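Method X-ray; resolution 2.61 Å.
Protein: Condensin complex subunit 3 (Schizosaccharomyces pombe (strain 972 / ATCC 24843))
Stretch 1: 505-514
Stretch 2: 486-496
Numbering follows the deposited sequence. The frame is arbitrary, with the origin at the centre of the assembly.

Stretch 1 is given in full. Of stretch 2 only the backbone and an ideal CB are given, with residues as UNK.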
# COMPACT_ATOMS: atom_id res chain seq x y z
N LYS A 505 14.95 -16.15 26.58
CA LYS A 505 15.56 -16.92 25.50
C LYS A 505 15.29 -18.41 25.67
O LYS A 505 15.09 -19.13 24.69
CB LYS A 505 17.06 -16.64 25.45
CG LYS A 505 17.80 -17.40 24.36
CD LYS A 505 17.45 -16.93 22.96
CE LYS A 505 17.97 -15.53 22.68
NZ LYS A 505 19.44 -15.42 22.89
N GLY A 506 15.27 -18.89 26.92
CA GLY A 506 14.99 -20.29 27.15
C GLY A 506 13.58 -20.68 26.75
O GLY A 506 13.35 -21.78 26.25
N LEU A 507 12.62 -19.77 26.95
CA LEU A 507 11.25 -20.07 26.58
C LEU A 507 11.08 -20.14 25.07
O LEU A 507 10.38 -21.01 24.55
CB LEU A 507 10.30 -19.03 27.18
CG LEU A 507 9.92 -19.26 28.64
CD1 LEU A 507 9.27 -18.03 29.22
CD2 LEU A 507 8.99 -20.46 28.77
N GLU A 508 11.72 -19.22 24.34
CA GLU A 508 11.69 -19.29 22.88
C GLU A 508 12.28 -20.61 22.39
O GLU A 508 11.78 -21.20 21.42
CB GLU A 508 12.45 -18.11 22.28
CG GLU A 508 11.94 -16.75 22.71
CD GLU A 508 12.77 -15.61 22.17
OE1 GLU A 508 12.65 -15.31 20.96
OE2 GLU A 508 13.56 -15.03 22.94
N CYS A 509 13.33 -21.09 23.05
CA CYS A 509 13.90 -22.39 22.69
C CYS A 509 12.94 -23.52 23.03
O CYS A 509 12.78 -24.46 22.24
CB CYS A 509 15.24 -22.60 23.41
SG CYS A 509 16.59 -21.57 22.83
N LEU A 510 12.31 -23.46 24.20
CA LEU A 510 11.34 -24.48 24.57
C LEU A 510 10.19 -24.53 23.59
O LEU A 510 9.70 -25.62 23.24
CB LEU A 510 10.84 -24.21 25.99
CG LEU A 510 9.72 -25.12 26.51
CD1 LEU A 510 10.06 -26.58 26.34
CD2 LEU A 510 9.44 -24.80 27.96
N SER A 511 9.74 -23.37 23.11
CA SER A 511 8.63 -23.34 22.16
C SER A 511 8.96 -24.12 20.90
O SER A 511 8.14 -24.91 20.42
CB SER A 511 8.28 -21.89 21.82
OG SER A 511 7.92 -21.16 22.98
N LEU A 512 10.16 -23.90 20.35
CA LEU A 512 10.52 -24.55 19.10
C LEU A 512 10.64 -26.06 19.25
O LEU A 512 10.46 -26.80 18.28
CB LEU A 512 11.84 -23.98 18.58
CG LEU A 512 11.78 -22.54 18.09
CD1 LEU A 512 13.18 -21.99 17.89
CD2 LEU A 512 10.99 -22.44 16.80
N VAL A 513 10.93 -26.54 20.46
CA VAL A 513 10.96 -27.98 20.69
C VAL A 513 9.54 -28.53 20.76
O VAL A 513 9.28 -29.66 20.35
CB VAL A 513 11.76 -28.31 21.96
CG1 VAL A 513 11.78 -29.81 22.22
CG2 VAL A 513 13.18 -27.79 21.83
N CYS A 514 8.61 -27.73 21.29
CA CYS A 514 7.22 -28.16 21.34
C CYS A 514 6.63 -28.33 19.95
O CYS A 514 5.72 -29.14 19.76
CB CYS A 514 6.40 -27.16 22.15
SG CYS A 514 6.78 -27.18 23.91
N UNK A 486 19.59 -31.20 24.93
CA UNK A 486 19.42 -29.75 24.93
C UNK A 486 18.43 -29.32 26.00
O UNK A 486 18.60 -28.26 26.62
CB UNK A 486 18.95 -29.26 23.56
N UNK A 487 17.38 -30.11 26.23
CA UNK A 487 16.41 -29.77 27.26
C UNK A 487 17.06 -29.79 28.64
O UNK A 487 16.99 -28.81 29.39
CB UNK A 487 15.22 -30.74 27.22
N UNK A 488 17.68 -30.91 29.00
CA UNK A 488 18.26 -31.05 30.34
C UNK A 488 19.42 -30.08 30.54
O UNK A 488 19.57 -29.51 31.63
CB UNK A 488 18.73 -32.49 30.57
N UNK A 489 20.25 -29.89 29.52
CA UNK A 489 21.50 -29.17 29.71
C UNK A 489 21.32 -27.66 29.62
O UNK A 489 22.02 -26.92 30.32
CB UNK A 489 22.53 -29.63 28.67
N UNK A 490 20.40 -27.17 28.79
CA UNK A 490 20.35 -25.74 28.50
C UNK A 490 18.96 -25.13 28.65
O UNK A 490 18.79 -24.14 29.36
CB UNK A 490 20.86 -25.49 27.08
N UNK A 491 17.96 -25.71 27.98
CA UNK A 491 16.65 -25.05 27.88
C UNK A 491 15.99 -24.96 29.25
O UNK A 491 15.62 -23.87 29.70
CB UNK A 491 15.74 -25.80 26.91
N UNK A 492 15.80 -26.10 29.92
CA UNK A 492 15.16 -26.08 31.24
C UNK A 492 15.95 -25.22 32.22
O UNK A 492 15.35 -24.35 32.87
CB UNK A 492 15.02 -27.50 31.79
N UNK A 493 17.26 -25.40 32.38
CA UNK A 493 18.02 -24.47 33.24
C UNK A 493 17.80 -23.01 32.88
O UNK A 493 17.72 -22.16 33.78
CB UNK A 493 19.52 -24.78 33.16
N UNK A 494 17.69 -22.69 31.59
CA UNK A 494 17.44 -21.32 31.18
C UNK A 494 16.03 -20.88 31.57
O UNK A 494 15.84 -19.76 32.06
CB UNK A 494 17.64 -21.17 29.67
N UNK A 495 15.04 -21.74 31.38
CA UNK A 495 13.67 -21.39 31.73
C UNK A 495 13.54 -21.12 33.22
O UNK A 495 12.71 -20.31 33.64
CB UNK A 495 12.71 -22.50 31.31
N UNK A 496 14.36 -21.77 34.04
CA UNK A 496 14.31 -21.58 35.48
C UNK A 496 15.26 -20.49 35.96
O UNK A 496 15.26 -20.18 37.16
CB UNK A 496 14.64 -22.90 36.19

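The two helices cross at 126° between their N-to-C directions, with axes 7.9 Å apart at closest approach; the nearest CA pair joins Gly506 to position 494. Stretch 1 offers an apolar surface to this contact, made of Gly506, Leu507, Cys509, Leu510 and Val513, so shape rather than charge sets most of the demands.

At position 486, CA-to-CB points toward stretch 1, but no atom of it lies within 5.5 Å of the ideal CB, and many side chains would fit. The residue is Met486, whose side chain comes no nearer than CB, 6.2 Å from Val513 CG2. Position 487 points sideways and also starts far off; a long apolar chain could reach Leu510 and Val513. Leu487 does so, its CD2 lying 4.3 Å from Leu510 CD1 and 4.4 Å from Val513 CG1.

Positions 488, 489 and 490 are out of reach, so stretch 1 leaves their identity open. They are Lys488, Thr489 and Leu490.

Position 491 points into a hollow bordered by Gly506, Cys509, Leu510 and Val513, its ideal CB 4.8 Å from Cys509 CB. A medium-sized apolar side chain would suit, whether branched or linear. Ile491 fills the hollow as a knob: CG2 lies 3.8 Å from Leu510 CB and 3.7 Å from Gly506 O, CG1 packs 3.8 Å from Cys509 CB, and CD1 extends to 3.9 Å from Val513 CG2.

Position 492 points away, and stretch 1 would tolerate almost anything; Ile492 brings its end nearer, but its CD1 is still 5.1 Å from Leu510 CD1. Position 493 is also out of reach. Its backbone N makes no bond to the preceding turn, and its phi of -52° is compatible with proline, though not diagnostic of it. The residue is Pro493, at the kink.

Position 494 is the tightest. Its CA is 4.8 Å from that of Gly506, and its ideal CB already lies 3.8 Å from Gly506 CA, favouring a small residue such as alanine, glycine or perhaps serine. Ala494 places its methyl against the glycine backbone. The fit is mutual: a CB modelled on Gly506 would come within 2.7 Å of Ala494 CB.

Position 495 points sideways, its ideal CB 4.9 Å from Leu507 CD2 and 5.2 Å from Leu510 CD2. A compact apolar side chain, valine, isoleucine or leucine, could enter the space between these leucines and Gly506. In Val495, CG2 touches all three, 3.6 Å from Gly506 C, 4.2 Å from Leu507 CD2 and 4.3 Å from Leu510 CD2.

Position 496 is out of reach and unconstrained by stretch 1; it is Arg496, which is poorly ordered.

Stretch 2 (486-496) MLKTLIIPAVR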
# COMPACT_ATOMS: atom_id res chain seq x y z
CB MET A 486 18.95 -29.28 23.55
CG MET A 486 19.84 -29.72 22.39
SD MET A 486 21.59 -29.55 22.73
CE MET A 486 21.70 -27.78 22.80
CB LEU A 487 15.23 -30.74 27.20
CG LEU A 487 14.21 -30.54 26.08
CD1 LEU A 487 13.22 -31.69 26.06
CD2 LEU A 487 13.47 -29.22 26.22
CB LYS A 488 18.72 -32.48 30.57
CG LYS A 488 17.59 -33.49 30.68
CD LYS A 488 18.04 -34.78 31.37
CE LYS A 488 18.92 -35.64 30.48
NZ LYS A 488 18.66 -37.09 30.70
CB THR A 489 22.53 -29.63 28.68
OG1 THR A 489 22.63 -31.06 28.70
CG2 THR A 489 23.90 -29.04 28.99
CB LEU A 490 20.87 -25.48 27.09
CG LEU A 490 22.35 -25.82 26.92
CD1 LEU A 490 22.56 -26.69 25.71
CD2 LEU A 490 23.18 -24.56 26.81
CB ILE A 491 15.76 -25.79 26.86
CG1 ILE A 491 16.34 -25.61 25.46
CG2 ILE A 491 14.33 -25.25 26.90
CD1 ILE A 491 15.78 -26.57 24.44
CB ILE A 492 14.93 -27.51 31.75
CG1 ILE A 492 14.19 -28.37 30.71
CG2 ILE A 492 14.16 -27.48 33.06
CD1 ILE A 492 12.80 -27.91 30.39
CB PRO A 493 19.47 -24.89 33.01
CG PRO A 493 19.39 -26.31 32.59
CD PRO A 493 18.13 -26.46 31.82
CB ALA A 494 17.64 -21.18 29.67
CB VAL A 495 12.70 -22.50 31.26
CG1 VAL A 495 11.33 -22.34 31.91
CG2 VAL A 495 12.56 -22.47 29.75
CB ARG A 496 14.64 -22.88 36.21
CG ARG A 496 13.86 -24.10 35.74
CD ARG A 496 13.71 -25.14 36.84
NE ARG A 496 14.88 -25.21 37.72
CZ ARG A 496 15.03 -26.11 38.69
NH1 ARG A 496 14.10 -27.02 38.92
NH2 ARG A 496 16.13 -26.09 39.44
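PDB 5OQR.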